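Local coordinates for PG_0823 protein (Porphyromonas gingivalis, PDB 2FSW), which probably binds DNA and regulates transcription as a dimeric winged helix-turn-helix protein of the HxlR family, at residues M19-G24 with K66-K71; W26-I31 with E90-I95; I31-R36 with R46-I51; I39-L44 with D58-L63; K71-Y74 with R80-Y83. All blocks are in the same frame, centred on the assembly; numbering follows the deposited sequence.

Contact 1 (M19-G24 with K66-K71); sequences MQIFAG and KGLIKK
The last turn of helix 14-22 faces the bend that leads from helix 53-65 into strand 69-74, and the closest CA pair, Ile21 CA and Lys66 CA, is 7.8 Å apart. Gly67, just past the end of helix 53-65, closes it with a Schellman motif, its positive phi of 74° turning the chain so that Leu68 points back at helix 14-22 before the strand begins. Ile21 and Leu68 carry the contact. The short branch of Ile21 does the touching: Ile21 CG2 lies 3.5 Å from Leu68 CD1, the two side chains meeting at a slant. With chi1 at -56°, Ile21 turns CG2 away from its own backbone N and leaves the longer CG1 arm to run beside Lys66, where Ile21 CG1 comes within 4.3 Å of Lys66 CD. Leu68 CD1 also reaches the Phe22 ring from an oblique direction, 4.2 Å from Phe22 CE2. Lys66 is exposed and touches Ile21 through its CD methylene. The other subunit continues the packing, its Phe102 meeting both the Phe22 ring and Leu68, and its Leu107 touching Ile21. Across these two segments the attraction is thus dispersive and hydrophobic: methyl groups and an aromatic ring bury one another, and the one charged residue involved contributes its aliphatic stem.

Contact 2 (W26-I31 with E90-I95); sequences WTLLII and EKVLPI
Val92 meets Leu28 and Ile31 of helix 27-34 from within the type I turn that runs from Glu90 to Leu93 and carries the chain from the short helix 87-90 toward helix 93-106. It is the main point of touch. Its CG1 stands anti to the backbone N (chi1 -176°) and enters between two side chains about one helical turn apart: Val92 CG1 lies 3.5 Å from Leu28 CD2 and 4.1 Å from Ile31 CD1. Leu28 meets it at a slant, whereas the Ile31 side chain crosses that of Val92 at about a right angle, with Ile31 CG2 4.1 Å from Val92 CB. Leu93 follows and uses its CD2 methyl, which lies 4.3 Å from Ile31 CG2 and 4.1 Å from the carbonyl O of Ile31. Ile95 also points inward but stays a little farther off; its closer neighbour is Phe22, which packs against Leu28 and Val92 as well. Phe102 of the second subunit reaches Val92. All four touching residues are buried and aliphatic, so shape and exclusion of water, with no directional bond between the segments, hold the turn and the first residue of helix 93-106 against helix 27-34.

Contact 3 (I31-R36 with R46-I51); sequences IFQINR and RAIPGI
Gln33 and Ala47 form the close part of this contact, where the end of helix 27-34 meets the end of helix 41-47; their CA atoms are 6.8 Å apart. The glutamine bends at its second torsion (chi2 -58°), which folds the amide over the alanine instead of letting it extend straight from the helix. As a result Ala47 CB touches three successive atoms of the Gln33 side chain: OE1 at 3.4 Å, CD at 3.7 Å and CG at 3.8 Å. Gln33 CG also rests 3.8 Å from Ile48 CG1, and the Gln33 and Ile48 side chains run antiparallel alongside each other. CG thus packs on both Ile48 and Ala47, while the amide CD and OE1 lie against the Ala47 methyl; NE2 is hydrogen-bonded to Ser9 OG and to the carbonyl O of Lys7, both of the second subunit.

Away from this patch the segments diverge. Asn35, the first residue beyond helix 27-34, has positive phi and sends the chain toward the exposed Arg36, while in the other segment a type II turn from Ile48 to Ile51 places Gly50 at the surface. Inward, Ile48 and Ile51 pack on Trp26; outward, the N-terminal region of the second subunit lies over the join, its Arg16 bonding to the carbonyl O of Pro49. The turn leads from helix 41-47 to helix 53-65, the two helices of the helix-turn-helix unit, and helix 27-34 packs beside them, as in other winged-helix proteins.

Contact 4 (I39-L44 with D58-L63); sequences IRYGEL and DELKFL
This is an apolar helix-to-helix contact inside the helix-turn-helix unit, made by the first half of helix 41-47 and the middle of helix 53-65. The backbones stand well apart, Tyr41 CA and Leu60 CA being 9.4 Å from each other, and the side chain of Leu60 bridges the gap with its two methyls divided between two partners. One goes to Tyr41, approaching the ring at its edge, near the ring plane: Leu60 CD1 is 3.6 Å from Tyr41 CD1 and 3.8 Å from Tyr41 CE1. The other goes to Leu44, Leu60 CD2 meeting Leu44 CD1 tip to tip at 3.6 Å. Tyr41 can offer that edge because its ring is set anti to the backbone N (chi1 173°), swinging out along the helix start toward helix 53-65. The hydroxyl at the far end of the ring is hydrogen-bonded to Glu53 OE1, near the beginning of the same helix that carries Leu60. Leu60 also packs on Tyr83 and Ile69 of the sheet. Arg40, the last residue of strand 39-40, is also the N-cap of helix 41-47, so the helix pair sits directly against the sheet. Leu60 and Leu44 are buried and the contact itself is apolar; the bond from Tyr41 OH to Glu53 adds a polar tie to helix 53-65 outside the two segments.

Contact 5 (K71-Y74 with R80-Y83); sequences KKQY and RVEY
Arg80 starts with CG wedged between its backbone N and carbonyl carbon (chi1 71°) and bends again at chi3, while Tyr74 has its ring turned anti to the carbonyl carbon; together these settings bring the guanidinium over the phenol ring. Arg80 NH1 stands 3.7 Å above the Tyr74 ring plane near its centre, and Arg80 CZ lies 4.9 Å from the Tyr74 centroid, a cation-pi contact with the two planes inclined by 62°. The Arg80 stem joins in, its CG 3.7 Å from Tyr74 CD1. Glu82 extends along the same face, and its OE1 comes to 3.3 Å from Tyr74 OH; its OE2 makes a long, charge-only pairing with Arg80 NH1, with no N-H directed at the oxygen.

Strands 69-74 and 80-85 form the antiparallel hairpin that is the wing of the winged helix, an element that in many relatives approaches DNA. Lys72 and Glu82 make a hydrogen-bonded pair, with Lys72 N to Glu82 O at 2.8 Å and nearly straight. Tyr74 and Arg80 make the next such pair; here the bond from Tyr74 N to Arg80 O is bent to 140°. That carbonyl also accepts a water, which donates a second bond to Gln73 OE1. On the opposite face Lys71 lies alongside Tyr83, Lys71 CB 3.7 Å from Tyr83 CE1, and Val81 CG1 sits 3.4 Å from Gln73 OE1. Tyr83 also packs on Leu60 and Cys64 of helix 53-65.

In the fold
Contacts 1 to 4 crowd around the centre of the chain, whereas contact 5 lies out on the wing, its centre about 16 Å from the chain centre. Helix 27-34 is common to contacts 2 and 3, which share Ile31; contacts 3 and 4 both use helix 41-47, and their centres are about 8 Å apart. Contacts 1 and 5 share Lys71 on strand 69-74, while strand 39-40 of contact 4 bonds to strand 80-85 of contact 5. Along the chain, contacts 3 and 4 fall within the loop closed by contact 1. Contacts 1, 2 and 3 touch the second subunit, contacts 4 and 5 do not, so the dimer interface and the wing lie in different regions.

Contact 1 (M19-G24 with K66-K71)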
# COMPACT_ATOMS: atom_id res chain seq x y z
N MSE B 19 5.39 -3.56 3.51
CA MSE B 19 4.38 -2.67 4.09
C MSE B 19 4.91 -1.74 5.19
O MSE B 19 4.31 -0.70 5.45
CB MSE B 19 3.15 -3.46 4.57
CG MSE B 19 2.33 -4.12 3.44
SE MSE B 19 2.21 -3.12 1.74
CE MSE B 19 1.49 -1.43 2.34
N GLN B 20 6.05 -2.07 5.80
CA GLN B 20 6.73 -1.13 6.71
C GLN B 20 7.06 0.18 5.98
O GLN B 20 6.86 1.28 6.52
CB GLN B 20 8.02 -1.73 7.27
CG GLN B 20 7.85 -3.02 8.06
CD GLN B 20 7.22 -2.80 9.41
OE1 GLN B 20 6.25 -3.47 9.78
NE2 GLN B 20 7.76 -1.85 10.18
N ILE B 21 7.56 0.06 4.76
CA ILE B 21 7.90 1.21 3.92
C ILE B 21 6.65 1.86 3.30
O ILE B 21 6.48 3.08 3.39
CB ILE B 21 8.86 0.80 2.78
CG1 ILE B 21 10.12 0.14 3.35
CG2 ILE B 21 9.20 2.00 1.91
CD1 ILE B 21 11.14 -0.32 2.30
N PHE B 22 5.78 1.03 2.72
CA PHE B 22 4.73 1.48 1.79
C PHE B 22 3.39 1.79 2.43
O PHE B 22 2.49 2.28 1.75
CB PHE B 22 4.47 0.43 0.69
CG PHE B 22 5.67 0.10 -0.16
CD1 PHE B 22 5.87 -1.22 -0.59
CD2 PHE B 22 6.57 1.09 -0.56
CE1 PHE B 22 6.97 -1.55 -1.38
CE2 PHE B 22 7.70 0.75 -1.35
CZ PHE B 22 7.88 -0.57 -1.76
N ALA B 23 3.25 1.50 3.73
CA ALA B 23 1.96 1.63 4.42
C ALA B 23 1.41 3.06 4.49
O ALA B 23 0.22 3.25 4.71
CB ALA B 23 2.03 1.03 5.82
N GLY B 24 2.24 4.07 4.30
CA GLY B 24 1.75 5.44 4.38
C GLY B 24 0.58 5.73 3.46
O GLY B 24 0.38 5.03 2.46
N LYS B 66 15.18 5.59 3.38
CA LYS B 66 15.03 4.22 2.87
C LYS B 66 15.77 4.00 1.53
O LYS B 66 15.81 2.88 1.01
CB LYS B 66 13.54 3.86 2.72
CG LYS B 66 12.75 3.87 4.02
CD LYS B 66 13.14 2.71 4.91
CE LYS B 66 12.45 2.80 6.25
NZ LYS B 66 12.34 1.46 6.88
N GLY B 67 16.34 5.07 0.99
CA GLY B 67 17.15 4.99 -0.22
C GLY B 67 16.29 4.80 -1.46
O GLY B 67 16.74 4.23 -2.46
N LEU B 68 15.06 5.30 -1.39
CA LEU B 68 14.09 5.13 -2.47
C LEU B 68 14.06 6.33 -3.41
O LEU B 68 13.77 6.20 -4.60
CB LEU B 68 12.70 4.85 -1.89
CG LEU B 68 12.47 3.47 -1.26
CD1 LEU B 68 11.03 3.31 -0.80
CD2 LEU B 68 12.84 2.37 -2.23
N ILE B 69 14.34 7.51 -2.86
CA ILE B 69 14.42 8.73 -3.64
C ILE B 69 15.76 9.42 -3.34
O ILE B 69 16.35 9.20 -2.27
CB ILE B 69 13.21 9.70 -3.36
CG1 ILE B 69 13.40 10.46 -2.04
CG2 ILE B 69 11.87 8.93 -3.38
CD1 ILE B 69 12.25 11.35 -1.66
N LYS B 70 16.26 10.22 -4.28
CA LYS B 70 17.45 11.05 -4.01
C LYS B 70 17.16 12.56 -4.07
O LYS B 70 16.29 13.00 -4.82
CB LYS B 70 18.66 10.65 -4.87
CG LYS B 70 18.42 10.54 -6.37
CD LYS B 70 19.72 10.19 -7.12
CE LYS B 70 19.77 8.73 -7.58
NZ LYS B 70 19.04 8.57 -8.87
N LYS B 71 17.89 13.32 -3.26
CA LYS B 71 17.66 14.76 -3.10
C LYS B 71 18.83 15.58 -3.65
O LYS B 71 19.97 15.39 -3.22
CB LYS B 71 17.45 15.07 -1.61
CG LYS B 71 17.26 16.54 -1.26
CD LYS B 71 17.05 16.71 0.24
CE LYS B 71 18.32 16.40 1.03
NZ LYS B 71 18.20 16.75 2.48

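Contact 2 (W26-I31 with E90-I95)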
# COMPACT_ATOMS: atom_id res chain seq x y z
N TRP B 26 0.64 8.42 1.84
CA TRP B 26 1.30 9.25 0.83
C TRP B 26 2.51 8.63 0.15
O TRP B 26 2.89 9.07 -0.94
CB TRP B 26 1.71 10.60 1.44
CG TRP B 26 0.60 11.32 2.15
CD1 TRP B 26 0.52 11.58 3.49
CD2 TRP B 26 -0.58 11.90 1.56
NE1 TRP B 26 -0.62 12.29 3.77
CE2 TRP B 26 -1.31 12.50 2.61
CE3 TRP B 26 -1.07 11.99 0.25
CZ2 TRP B 26 -2.52 13.17 2.39
CZ3 TRP B 26 -2.26 12.65 0.03
CH2 TRP B 26 -2.98 13.23 1.10
N THR B 27 3.12 7.63 0.79
CA THR B 27 4.36 7.02 0.29
C THR B 27 4.35 6.65 -1.20
O THR B 27 5.18 7.13 -1.96
CB THR B 27 4.77 5.78 1.13
OG1 THR B 27 4.79 6.13 2.52
CG2 THR B 27 6.14 5.29 0.73
N LEU B 28 3.42 5.78 -1.60
CA LEU B 28 3.36 5.28 -2.96
C LEU B 28 2.94 6.34 -3.97
O LEU B 28 3.38 6.30 -5.13
CB LEU B 28 2.44 4.05 -3.05
CG LEU B 28 3.04 2.82 -2.38
CD1 LEU B 28 1.99 1.71 -2.23
CD2 LEU B 28 4.27 2.34 -3.17
N LEU B 29 2.09 7.27 -3.53
CA LEU B 29 1.65 8.38 -4.38
C LEU B 29 2.79 9.34 -4.72
O LEU B 29 2.88 9.84 -5.84
CB LEU B 29 0.52 9.18 -3.69
CG LEU B 29 -0.93 8.75 -3.99
CD1 LEU B 29 -1.88 9.50 -3.07
CD2 LEU B 29 -1.31 9.00 -5.47
N ILE B 30 3.63 9.62 -3.73
CA ILE B 30 4.83 10.42 -3.96
C ILE B 30 5.73 9.76 -5.01
O ILE B 30 6.16 10.42 -5.97
CB ILE B 30 5.57 10.71 -2.61
CG1 ILE B 30 4.77 11.74 -1.82
CG2 ILE B 30 6.98 11.20 -2.89
CD1 ILE B 30 5.01 11.77 -0.31
N ILE B 31 5.97 8.45 -4.84
CA ILE B 31 6.80 7.69 -5.77
C ILE B 31 6.16 7.71 -7.15
O ILE B 31 6.84 7.95 -8.15
CB ILE B 31 7.10 6.24 -5.24
CG1 ILE B 31 7.94 6.31 -3.95
CG2 ILE B 31 7.84 5.41 -6.29
CD1 ILE B 31 8.13 4.98 -3.23
N GLU B 90 13.00 2.94 -8.25
CA GLU B 90 12.46 2.57 -9.55
C GLU B 90 11.83 1.16 -9.52
O GLU B 90 10.93 0.89 -10.31
CB GLU B 90 13.51 2.73 -10.67
CG GLU B 90 13.77 4.19 -11.13
CD GLU B 90 14.94 4.32 -12.14
OE1 GLU B 90 15.76 5.26 -12.00
OE2 GLU B 90 15.06 3.49 -13.07
N LYS B 91 12.31 0.29 -8.62
CA LYS B 91 11.73 -1.06 -8.45
C LYS B 91 10.34 -1.08 -7.82
O LYS B 91 9.68 -2.14 -7.78
CB LYS B 91 12.65 -1.97 -7.62
CG LYS B 91 14.08 -2.10 -8.13
CD LYS B 91 14.14 -3.02 -9.31
CE LYS B 91 15.57 -3.34 -9.66
NZ LYS B 91 16.12 -4.28 -8.65
N VAL B 92 9.91 0.07 -7.31
CA VAL B 92 8.54 0.24 -6.77
C VAL B 92 7.50 0.52 -7.88
O VAL B 92 6.33 0.21 -7.72
CB VAL B 92 8.50 1.37 -5.70
CG1 VAL B 92 7.12 1.49 -5.06
CG2 VAL B 92 9.55 1.12 -4.66
N LEU B 93 7.94 1.08 -9.00
CA LEU B 93 7.02 1.40 -10.10
C LEU B 93 6.15 0.24 -10.63
O LEU B 93 5.00 0.48 -10.95
CB LEU B 93 7.74 2.14 -11.25
CG LEU B 93 8.30 3.53 -10.86
CD1 LEU B 93 9.18 4.10 -11.99
CD2 LEU B 93 7.22 4.54 -10.44
N PRO B 94 6.69 -1.00 -10.72
CA PRO B 94 5.79 -2.12 -11.06
C PRO B 94 4.63 -2.37 -10.09
O PRO B 94 3.56 -2.82 -10.52
CB PRO B 94 6.75 -3.34 -11.08
CG PRO B 94 8.07 -2.76 -11.35
CD PRO B 94 8.08 -1.46 -10.60
N ILE B 95 4.82 -2.08 -8.81
CA ILE B 95 3.74 -2.18 -7.83
C ILE B 95 2.67 -1.14 -8.16
O ILE B 95 1.48 -1.43 -8.13
CB ILE B 95 4.24 -1.93 -6.35
CG1 ILE B 95 5.29 -2.98 -5.93
CG2 ILE B 95 3.01 -1.89 -5.34
CD1 ILE B 95 6.22 -2.51 -4.83

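Contact 3 (I31-R36 with R46-I51)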
# COMPACT_ATOMS: atom_id res chain seq x y z
N ILE B 31 5.97 8.45 -4.84
CA ILE B 31 6.80 7.69 -5.77
C ILE B 31 6.16 7.71 -7.15
O ILE B 31 6.84 7.95 -8.15
CB ILE B 31 7.10 6.24 -5.24
CG1 ILE B 31 7.94 6.31 -3.95
CG2 ILE B 31 7.84 5.41 -6.29
CD1 ILE B 31 8.13 4.98 -3.23
N PHE B 32 4.83 7.50 -7.20
CA PHE B 32 4.06 7.64 -8.44
C PHE B 32 4.30 8.99 -9.14
O PHE B 32 4.58 9.04 -10.34
CB PHE B 32 2.55 7.42 -8.19
CG PHE B 32 1.68 7.57 -9.42
CD1 PHE B 32 1.90 6.79 -10.57
CD2 PHE B 32 0.61 8.46 -9.43
CE1 PHE B 32 1.09 6.90 -11.70
CE2 PHE B 32 -0.21 8.59 -10.56
CZ PHE B 32 0.03 7.82 -11.70
N GLN B 33 4.23 10.07 -8.37
CA GLN B 33 4.40 11.42 -8.93
C GLN B 33 5.83 11.73 -9.40
O GLN B 33 6.02 12.25 -10.50
CB GLN B 33 3.83 12.50 -8.00
CG GLN B 33 2.30 12.61 -8.07
CD GLN B 33 1.80 12.91 -9.49
OE1 GLN B 33 2.51 13.51 -10.31
NE2 GLN B 33 0.58 12.49 -9.78
N ILE B 34 6.82 11.40 -8.57
CA ILE B 34 8.21 11.51 -9.02
C ILE B 34 8.42 10.71 -10.32
O ILE B 34 8.84 11.28 -11.33
CB ILE B 34 9.22 11.08 -7.93
CG1 ILE B 34 9.10 11.98 -6.69
CG2 ILE B 34 10.64 11.14 -8.49
CD1 ILE B 34 9.77 11.38 -5.43
N ASN B 35 8.09 9.41 -10.30
CA ASN B 35 8.18 8.56 -11.48
C ASN B 35 9.62 8.57 -12.04
O ASN B 35 10.59 8.41 -11.29
CB ASN B 35 7.14 8.99 -12.54
CG ASN B 35 6.41 7.80 -13.17
OD1 ASN B 35 5.29 7.43 -12.74
ND2 ASN B 35 7.01 7.21 -14.20
N ARG B 36 9.75 8.78 -13.34
CA ARG B 36 11.03 8.66 -14.04
C ARG B 36 11.59 10.01 -14.45
O ARG B 36 12.31 10.12 -15.44
CB ARG B 36 10.86 7.79 -15.28
CG ARG B 36 10.55 6.36 -14.94
CD ARG B 36 10.29 5.56 -16.20
NE ARG B 36 9.47 4.41 -15.87
CZ ARG B 36 9.94 3.25 -15.45
NH1 ARG B 36 11.26 3.07 -15.33
NH2 ARG B 36 9.10 2.26 -15.16
N ARG B 46 2.16 20.31 -5.50
CA ARG B 46 1.01 20.62 -6.36
C ARG B 46 0.50 19.41 -7.14
O ARG B 46 -0.67 19.39 -7.55
CB ARG B 46 1.33 21.79 -7.30
CG ARG B 46 1.07 23.16 -6.66
CD ARG B 46 1.31 24.29 -7.64
NE ARG B 46 2.65 24.24 -8.22
CZ ARG B 46 3.72 24.88 -7.75
NH1 ARG B 46 3.63 25.64 -6.66
NH2 ARG B 46 4.89 24.75 -8.36
N ALA B 47 1.35 18.40 -7.33
CA ALA B 47 0.96 17.15 -7.98
C ALA B 47 0.13 16.23 -7.07
O ALA B 47 -0.50 15.27 -7.54
CB ALA B 47 2.18 16.42 -8.53
N ILE B 48 0.12 16.52 -5.77
CA ILE B 48 -0.70 15.79 -4.78
C ILE B 48 -1.48 16.79 -3.90
O ILE B 48 -1.13 17.01 -2.74
CB ILE B 48 0.16 14.84 -3.89
CG1 ILE B 48 1.18 14.07 -4.75
CG2 ILE B 48 -0.74 13.87 -3.13
CD1 ILE B 48 2.27 13.34 -3.98
N PRO B 49 -2.55 17.41 -4.45
CA PRO B 49 -3.26 18.43 -3.68
C PRO B 49 -4.01 17.83 -2.48
O PRO B 49 -4.70 16.81 -2.62
CB PRO B 49 -4.24 19.03 -4.70
CG PRO B 49 -4.44 17.93 -5.70
CD PRO B 49 -3.14 17.22 -5.79
N GLY B 50 -3.84 18.46 -1.32
CA GLY B 50 -4.47 18.00 -0.09
C GLY B 50 -3.46 17.52 0.93
O GLY B 50 -3.75 17.47 2.13
N ILE B 51 -2.27 17.13 0.46
CA ILE B 51 -1.17 16.77 1.37
C ILE B 51 -0.60 18.04 2.02
O ILE B 51 -0.23 18.99 1.33
CB ILE B 51 -0.06 15.94 0.65
CG1 ILE B 51 0.87 15.30 1.68
CG2 ILE B 51 0.75 16.79 -0.35
CD1 ILE B 51 1.88 14.30 1.09

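Contact 4 (I39-L44 with D58-L63)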
# COMPACT_ATOMS: atom_id res chain seq x y z
N ILE B 39 11.67 16.22 -10.28
CA ILE B 39 10.58 17.09 -9.85
C ILE B 39 11.00 17.96 -8.68
O ILE B 39 11.57 17.46 -7.69
CB ILE B 39 9.28 16.27 -9.57
CG1 ILE B 39 8.08 17.21 -9.34
CG2 ILE B 39 9.49 15.28 -8.41
CD1 ILE B 39 6.72 16.52 -9.48
N ARG B 40 10.75 19.26 -8.82
CA ARG B 40 10.93 20.22 -7.74
C ARG B 40 9.93 19.95 -6.63
O ARG B 40 8.81 19.53 -6.91
CB ARG B 40 10.74 21.65 -8.25
CG ARG B 40 12.02 22.46 -8.44
CD ARG B 40 11.81 23.93 -8.08
NE ARG B 40 11.43 24.11 -6.67
CZ ARG B 40 10.21 24.40 -6.24
NH1 ARG B 40 9.22 24.58 -7.10
NH2 ARG B 40 9.98 24.52 -4.94
N TYR B 41 10.33 20.21 -5.39
CA TYR B 41 9.43 20.10 -4.23
C TYR B 41 8.05 20.72 -4.47
O TYR B 41 7.03 20.10 -4.18
CB TYR B 41 10.07 20.79 -3.01
CG TYR B 41 9.14 20.88 -1.83
CD1 TYR B 41 9.10 19.85 -0.89
CD2 TYR B 41 8.28 21.96 -1.67
CE1 TYR B 41 8.23 19.91 0.19
CE2 TYR B 41 7.41 22.03 -0.59
CZ TYR B 41 7.40 21.00 0.33
OH TYR B 41 6.54 21.05 1.40
N GLY B 42 8.03 21.95 -4.97
CA GLY B 42 6.79 22.70 -5.18
C GLY B 42 5.87 22.07 -6.20
O GLY B 42 4.66 22.07 -6.02
N GLU B 43 6.45 21.57 -7.30
CA GLU B 43 5.69 20.83 -8.31
C GLU B 43 5.10 19.55 -7.71
O GLU B 43 3.94 19.22 -7.98
CB GLU B 43 6.58 20.48 -9.50
CG GLU B 43 6.77 21.59 -10.52
CD GLU B 43 7.83 21.25 -11.58
OE1 GLU B 43 8.45 20.16 -11.52
OE2 GLU B 43 8.04 22.11 -12.47
N LEU B 44 5.90 18.87 -6.88
CA LEU B 44 5.50 17.61 -6.23
C LEU B 44 4.30 17.87 -5.33
O LEU B 44 3.30 17.17 -5.41
CB LEU B 44 6.67 17.03 -5.43
CG LEU B 44 6.92 15.51 -5.32
CD1 LEU B 44 7.68 15.18 -4.03
CD2 LEU B 44 5.66 14.64 -5.43
N ASP B 58 8.08 14.99 6.01
CA ASP B 58 8.36 13.81 6.83
C ASP B 58 8.42 12.59 5.91
O ASP B 58 9.30 11.74 6.04
CB ASP B 58 7.29 13.63 7.91
CG ASP B 58 7.29 14.75 8.94
OD1 ASP B 58 6.27 14.87 9.65
OD2 ASP B 58 8.30 15.50 9.06
N GLU B 59 7.50 12.54 4.95
CA GLU B 59 7.47 11.46 3.95
C GLU B 59 8.67 11.53 3.01
O GLU B 59 9.31 10.52 2.75
CB GLU B 59 6.14 11.49 3.19
CG GLU B 59 5.81 10.20 2.47
CD GLU B 59 5.45 9.07 3.40
OE1 GLU B 59 4.46 9.20 4.16
OE2 GLU B 59 6.15 8.04 3.35
N LEU B 60 9.00 12.72 2.52
CA LEU B 60 10.23 12.92 1.74
C LEU B 60 11.49 12.50 2.50
O LEU B 60 12.38 11.89 1.92
CB LEU B 60 10.35 14.36 1.23
CG LEU B 60 9.42 14.78 0.07
CD1 LEU B 60 9.47 16.29 -0.18
CD2 LEU B 60 9.68 13.99 -1.23
N LYS B 61 11.54 12.81 3.80
CA LYS B 61 12.67 12.39 4.65
C LYS B 61 12.72 10.88 4.81
O LYS B 61 13.77 10.26 4.64
CB LYS B 61 12.60 13.05 6.04
CG LYS B 61 13.81 12.69 6.91
CD LYS B 61 13.58 12.85 8.42
CE LYS B 61 12.73 11.72 9.05
NZ LYS B 61 12.56 10.43 8.28
N PHE B 62 11.58 10.29 5.14
CA PHE B 62 11.43 8.83 5.25
C PHE B 62 11.97 8.12 4.00
O PHE B 62 12.84 7.26 4.10
CB PHE B 62 9.96 8.50 5.53
CG PHE B 62 9.66 7.03 5.61
CD1 PHE B 62 9.98 6.30 6.76
CD2 PHE B 62 9.02 6.38 4.55
CE1 PHE B 62 9.68 4.93 6.84
CE2 PHE B 62 8.73 5.02 4.62
CZ PHE B 62 9.06 4.30 5.76
N LEU B 63 11.48 8.53 2.82
CA LEU B 63 11.87 7.91 1.55
C LEU B 63 13.35 8.08 1.19
O LEU B 63 13.95 7.18 0.58
CB LEU B 63 11.00 8.43 0.41
CG LEU B 63 9.50 8.10 0.41
CD1 LEU B 63 8.80 8.97 -0.61
CD2 LEU B 63 9.25 6.61 0.14

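Contact 5 (K71-Y74 with R80-Y83)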
# COMPACT_ATOMS: atom_id res chain seq x y z
N LYS B 71 17.89 13.32 -3.26
CA LYS B 71 17.66 14.76 -3.10
C LYS B 71 18.83 15.58 -3.65
O LYS B 71 19.97 15.39 -3.22
CB LYS B 71 17.45 15.07 -1.61
CG LYS B 71 17.26 16.54 -1.26
CD LYS B 71 17.05 16.71 0.24
CE LYS B 71 18.32 16.40 1.03
NZ LYS B 71 18.20 16.75 2.48
N LYS B 72 18.54 16.48 -4.60
CA LYS B 72 19.53 17.42 -5.14
C LYS B 72 19.32 18.81 -4.55
O LYS B 72 18.26 19.41 -4.72
CB LYS B 72 19.47 17.53 -6.68
CG LYS B 72 19.78 16.25 -7.43
CD LYS B 72 18.88 16.12 -8.65
CE LYS B 72 18.26 14.75 -8.69
NZ LYS B 72 16.77 14.84 -8.69
N GLN B 73 20.34 19.31 -3.88
CA GLN B 73 20.34 20.65 -3.28
C GLN B 73 20.85 21.70 -4.29
O GLN B 73 21.86 21.47 -4.95
CB GLN B 73 21.24 20.66 -2.05
CG GLN B 73 20.70 21.39 -0.85
CD GLN B 73 19.69 20.57 -0.07
OE1 GLN B 73 18.59 21.04 0.22
NE2 GLN B 73 20.07 19.35 0.30
N TYR B 74 20.14 22.82 -4.40
CA TYR B 74 20.61 23.99 -5.15
C TYR B 74 20.59 25.23 -4.24
O TYR B 74 19.54 25.87 -4.07
CB TYR B 74 19.78 24.23 -6.42
CG TYR B 74 19.88 23.14 -7.47
CD1 TYR B 74 18.99 22.07 -7.49
CD2 TYR B 74 20.86 23.19 -8.46
CE1 TYR B 74 19.07 21.07 -8.46
CE2 TYR B 74 20.95 22.20 -9.44
CZ TYR B 74 20.06 21.14 -9.43
OH TYR B 74 20.15 20.15 -10.39
N ARG B 80 16.39 25.81 -4.51
CA ARG B 80 15.44 24.74 -4.82
C ARG B 80 15.95 23.34 -4.44
O ARG B 80 17.16 23.09 -4.45
CB ARG B 80 15.04 24.78 -6.30
CG ARG B 80 16.14 24.36 -7.26
CD ARG B 80 15.59 24.03 -8.64
NE ARG B 80 15.73 25.17 -9.53
CZ ARG B 80 16.76 25.35 -10.35
NH1 ARG B 80 17.75 24.45 -10.40
NH2 ARG B 80 16.82 26.43 -11.13
N VAL B 81 15.01 22.45 -4.08
CA VAL B 81 15.28 21.01 -3.98
C VAL B 81 14.65 20.25 -5.14
O VAL B 81 13.49 20.49 -5.49
CB VAL B 81 14.76 20.35 -2.66
CG1 VAL B 81 15.88 20.16 -1.65
CG2 VAL B 81 13.55 21.11 -2.07
N GLU B 82 15.42 19.34 -5.72
CA GLU B 82 14.90 18.45 -6.75
C GLU B 82 14.98 17.02 -6.25
O GLU B 82 15.95 16.65 -5.58
CB GLU B 82 15.68 18.61 -8.06
CG GLU B 82 15.18 19.78 -8.87
CD GLU B 82 16.00 20.09 -10.12
OE1 GLU B 82 16.91 19.31 -10.48
OE2 GLU B 82 15.71 21.13 -10.75
N TYR B 83 13.94 16.24 -6.56
CA TYR B 83 13.88 14.83 -6.20
C TYR B 83 13.75 13.94 -7.44
O TYR B 83 13.08 14.28 -8.41
CB TYR B 83 12.71 14.56 -5.25
CG TYR B 83 12.89 15.18 -3.88
CD1 TYR B 83 13.59 14.51 -2.88
CD2 TYR B 83 12.35 16.44 -3.58
CE1 TYR B 83 13.75 15.08 -1.61
CE2 TYR B 83 12.51 17.01 -2.33
CZ TYR B 83 13.21 16.33 -1.34
OH TYR B 83 13.37 16.89 -0.08
O HOH W 1 18.05 22.84 -1.74